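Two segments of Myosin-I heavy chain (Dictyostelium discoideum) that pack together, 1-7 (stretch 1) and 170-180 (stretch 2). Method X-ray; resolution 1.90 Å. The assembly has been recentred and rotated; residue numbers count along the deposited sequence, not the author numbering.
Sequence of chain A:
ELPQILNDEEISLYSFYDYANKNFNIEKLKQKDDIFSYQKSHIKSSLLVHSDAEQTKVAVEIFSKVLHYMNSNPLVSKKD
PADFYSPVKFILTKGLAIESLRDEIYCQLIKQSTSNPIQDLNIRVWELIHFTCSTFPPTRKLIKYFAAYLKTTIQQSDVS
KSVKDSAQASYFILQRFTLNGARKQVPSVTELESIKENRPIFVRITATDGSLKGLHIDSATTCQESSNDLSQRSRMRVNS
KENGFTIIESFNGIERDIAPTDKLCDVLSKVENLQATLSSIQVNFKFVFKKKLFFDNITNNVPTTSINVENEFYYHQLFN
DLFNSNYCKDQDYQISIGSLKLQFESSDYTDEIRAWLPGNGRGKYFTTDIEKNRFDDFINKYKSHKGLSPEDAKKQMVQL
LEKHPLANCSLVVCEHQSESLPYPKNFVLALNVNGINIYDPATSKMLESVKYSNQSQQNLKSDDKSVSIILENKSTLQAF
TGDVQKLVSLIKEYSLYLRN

Stretch 1 (1-7) ELPQILN
Stretch 2 170-180: SYFILQRFTLN

Residues 170-180 belong to an α-helix that begins earlier in the chain; phi/psi values stay near -65/-40 until Asn180, at -99/-6. Its i to i+4 backbone bonds run from Leu174 N to Ser170 O (3.1 Å) through Asn180 N to Arg176 O (2.8 Å), and Thr178 OG1 adds a side-chain bond to Leu174 O at 2.8 Å. Residues 1-7 form no regular helix or strand. Leu2, Pro3 and Gln4 are extended, with phi between -61 and -72° and psi between 137 and 147°; Ile5 turns to -78/-32, and Leu6 returns to -149/132. The register is set by Leu2 CA, 6.5 Å from Gln175 CA. The segment runs against the helix direction: Leu2 reaches Leu179 and Arg176, whereas Ile5 and Leu6 lie by Tyr171. Together the two surfaces bury 475 Å².

The apolar contacts come chiefly from Leu2 and Ile5, whose CA-to-CB bonds both point toward the helix. Leu2 (chi1 -62°, m; chi2 -176°, t) places CD1 3.5 Å from Gln175 CB and 3.9 Å from Phe172 CE1, while its CD2 lies 3.8 Å from Leu179 CD2. Its two methyls thus meet different helix residues. Phe172 starts away from the segment, but chi1 -175° (t) and chi2 62° bring its ring back to Leu2. Ile5 (chi1 -62°, m; chi2 152°, t) sends CD1 to 3.6 Å from Leu174 CB. The same methyl sits over one face of the Tyr171 ring, 4.1 Å from the centroid and 23° off the ring normal, a CH-pi geometry.

Polar contacts centre on two helix side chains. Tyr171 (chi1 -171°, t; chi2 80°) leaves the helix sideways, yet its end reaches the segment. Tyr171 OH donates to Gln4 OE1 at 2.7 Å and accepts from Ile5 N at 3.0 Å, with an N-H...O angle of 144°; a weak bond from Leu6 N to Tyr171 OH spans 3.4 Å at 159°. One hydroxyl therefore joins a side-chain carbonyl to two consecutive backbone amides. Gln4 itself starts sideways, and its chi values of -64° (m), -67° (m) and -41° carry the carboxamide to the hydroxyl.

Gln175 (chi1 -69°, m; chi2 171°, t; chi3 -72°) points toward the segment and donates from NE2 to Pro3 O at 3.3 Å. The distance is long, but the 176° angle is almost linear. Leu2 O is similarly near, 3.4 Å from Gln175 NE2, but the poor angle excludes a hydrogen bond.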

# COMPACT_ATOMS: atom_id res chain seq x y z
N GLU A 1 7.25 5.36 -23.32
CA GLU A 1 6.98 6.17 -22.14
C GLU A 1 5.50 6.55 -22.05
O GLU A 1 4.69 6.12 -22.87
CB GLU A 1 7.87 7.41 -22.11
CG GLU A 1 8.08 8.07 -23.47
CD GLU A 1 9.05 9.23 -23.42
N LEU A 2 5.14 7.34 -21.05
CA LEU A 2 3.73 7.69 -20.82
C LEU A 2 3.18 8.64 -21.88
O LEU A 2 3.89 9.52 -22.35
CB LEU A 2 3.55 8.30 -19.43
CG LEU A 2 3.91 7.40 -18.25
CD1 LEU A 2 3.58 8.11 -16.93
CD2 LEU A 2 3.13 6.09 -18.35
N PRO A 3 1.91 8.46 -22.25
CA PRO A 3 1.22 9.34 -23.20
C PRO A 3 1.15 10.78 -22.69
O PRO A 3 0.87 11.02 -21.51
CB PRO A 3 -0.19 8.74 -23.27
CG PRO A 3 -0.34 7.94 -22.03
CD PRO A 3 1.03 7.40 -21.74
N GLN A 4 1.40 11.74 -23.58
CA GLN A 4 1.31 13.14 -23.23
C GLN A 4 -0.11 13.49 -22.80
O GLN A 4 -1.08 12.91 -23.29
CB GLN A 4 1.73 14.02 -24.41
CG GLN A 4 3.18 13.84 -24.81
CD GLN A 4 4.13 14.35 -23.75
OE1 GLN A 4 3.90 15.39 -23.15
NE2 GLN A 4 5.21 13.61 -23.52
N ILE A 5 -0.23 14.43 -21.88
CA ILE A 5 -1.53 14.95 -21.50
C ILE A 5 -1.94 15.93 -22.60
O ILE A 5 -3.12 16.09 -22.91
CB ILE A 5 -1.46 15.69 -20.14
CG1 ILE A 5 -1.05 14.72 -19.03
CG2 ILE A 5 -2.81 16.31 -19.81
CD1 ILE A 5 -0.32 15.39 -17.88
N LEU A 6 -0.93 16.56 -23.18
CA LEU A 6 -1.12 17.55 -24.24
C LEU A 6 0.08 17.53 -25.18
O LEU A 6 1.22 17.55 -24.72
CB LEU A 6 -1.23 18.95 -23.62
CG LEU A 6 -1.80 20.02 -24.53
CD1 LEU A 6 -3.22 19.63 -24.90
CD2 LEU A 6 -1.78 21.36 -23.85
N ASN A 7 -0.18 17.49 -26.48
CA ASN A 7 0.90 17.60 -27.47
C ASN A 7 1.52 19.00 -27.51
O ASN A 7 0.85 19.99 -27.24
CB ASN A 7 0.39 17.23 -28.86
CG ASN A 7 -0.10 15.81 -28.94
OD1 ASN A 7 0.49 14.90 -28.35
ND2 ASN A 7 -1.20 15.60 -29.65
N SER A 170 5.98 17.65 -11.79
CA SER A 170 4.52 17.83 -11.71
C SER A 170 3.86 17.26 -12.94
O SER A 170 2.87 16.57 -12.84
CB SER A 170 4.14 19.31 -11.59
OG SER A 170 4.59 19.87 -10.38
N TYR A 171 4.40 17.56 -14.12
CA TYR A 171 3.82 17.03 -15.34
C TYR A 171 3.88 15.51 -15.35
O TYR A 171 2.91 14.84 -15.71
CB TYR A 171 4.58 17.57 -16.57
CG TYR A 171 3.90 17.23 -17.87
CD1 TYR A 171 2.82 17.97 -18.32
CD2 TYR A 171 4.33 16.17 -18.66
CE1 TYR A 171 2.19 17.67 -19.51
CE2 TYR A 171 3.71 15.86 -19.85
CZ TYR A 171 2.64 16.62 -20.28
OH TYR A 171 1.99 16.33 -21.46
N PHE A 172 5.03 14.97 -14.96
CA PHE A 172 5.19 13.52 -14.94
C PHE A 172 4.24 12.85 -13.93
O PHE A 172 3.62 11.83 -14.23
CB PHE A 172 6.65 13.16 -14.62
CG PHE A 172 6.93 11.68 -14.69
CD1 PHE A 172 6.79 10.98 -15.88
CD2 PHE A 172 7.34 10.99 -13.56
CE1 PHE A 172 7.04 9.61 -15.94
CE2 PHE A 172 7.60 9.61 -13.61
CZ PHE A 172 7.45 8.93 -14.80
N ILE A 173 4.09 13.42 -12.75
CA ILE A 173 3.18 12.76 -11.77
C ILE A 173 1.72 12.81 -12.26
O ILE A 173 0.93 11.91 -12.00
CB ILE A 173 3.38 13.26 -10.31
CG1 ILE A 173 2.92 12.19 -9.29
CG2 ILE A 173 2.66 14.59 -10.06
CD1 ILE A 173 3.81 10.96 -9.28
N LEU A 174 1.35 13.85 -13.01
CA LEU A 174 -0.00 13.86 -13.57
C LEU A 174 -0.17 12.71 -14.56
O LEU A 174 -1.21 12.07 -14.59
CB LEU A 174 -0.34 15.18 -14.29
CG LEU A 174 -0.61 16.46 -13.50
CD1 LEU A 174 -0.97 17.58 -14.50
CD2 LEU A 174 -1.72 16.27 -12.49
N GLN A 175 0.86 12.46 -15.37
CA GLN A 175 0.84 11.31 -16.29
C GLN A 175 0.75 9.97 -15.54
O GLN A 175 -0.00 9.08 -15.92
CB GLN A 175 2.09 11.30 -17.16
CG GLN A 175 2.21 12.42 -18.17
CD GLN A 175 3.57 12.42 -18.81
OE1 GLN A 175 4.56 12.77 -18.17
NE2 GLN A 175 3.64 11.98 -20.06
N ARG A 176 1.55 9.83 -14.49
CA ARG A 176 1.53 8.61 -13.68
C ARG A 176 0.13 8.33 -13.08
O ARG A 176 -0.34 7.19 -13.03
CB ARG A 176 2.58 8.72 -12.56
CG ARG A 176 4.04 8.77 -13.07
CD ARG A 176 4.64 7.37 -13.18
NE ARG A 176 4.62 6.70 -11.88
CZ ARG A 176 4.32 5.41 -11.69
NH1 ARG A 176 4.05 4.61 -12.72
NH2 ARG A 176 4.28 4.93 -10.45
N PHE A 177 -0.53 9.37 -12.60
CA PHE A 177 -1.86 9.18 -12.02
C PHE A 177 -2.92 8.94 -13.10
O PHE A 177 -3.92 8.27 -12.86
CB PHE A 177 -2.26 10.35 -11.10
CG PHE A 177 -1.75 10.21 -9.69
CD1 PHE A 177 -2.19 9.17 -8.89
CD2 PHE A 177 -0.82 11.12 -9.17
CE1 PHE A 177 -1.73 9.02 -7.59
CE2 PHE A 177 -0.36 10.97 -7.87
CZ PHE A 177 -0.82 9.92 -7.07
N THR A 178 -2.69 9.46 -14.30
CA THR A 178 -3.59 9.15 -15.40
C THR A 178 -3.48 7.66 -15.71
O THR A 178 -4.47 6.99 -16.01
CB THR A 178 -3.25 9.97 -16.67
OG1 THR A 178 -3.29 11.37 -16.35
CG2 THR A 178 -4.25 9.67 -17.78
N LEU A 179 -2.27 7.13 -15.60
CA LEU A 179 -2.05 5.70 -15.80
C LEU A 179 -2.61 4.87 -14.65
O LEU A 179 -3.30 3.88 -14.87
CB LEU A 179 -0.56 5.42 -15.97
CG LEU A 179 -0.19 3.95 -16.03
CD1 LEU A 179 -0.69 3.33 -17.32
CD2 LEU A 179 1.32 3.77 -15.91
N ASN A 180 -2.33 5.30 -13.42
CA ASN A 180 -2.59 4.44 -12.26
C ASN A 180 -3.87 4.71 -11.50
O ASN A 180 -4.22 3.96 -10.57
CB ASN A 180 -1.39 4.47 -11.30
CG ASN A 180 -0.22 3.70 -11.85
OD1 ASN A 180 -0.37 2.94 -12.81
ND2 ASN A 180 0.97 3.87 -11.24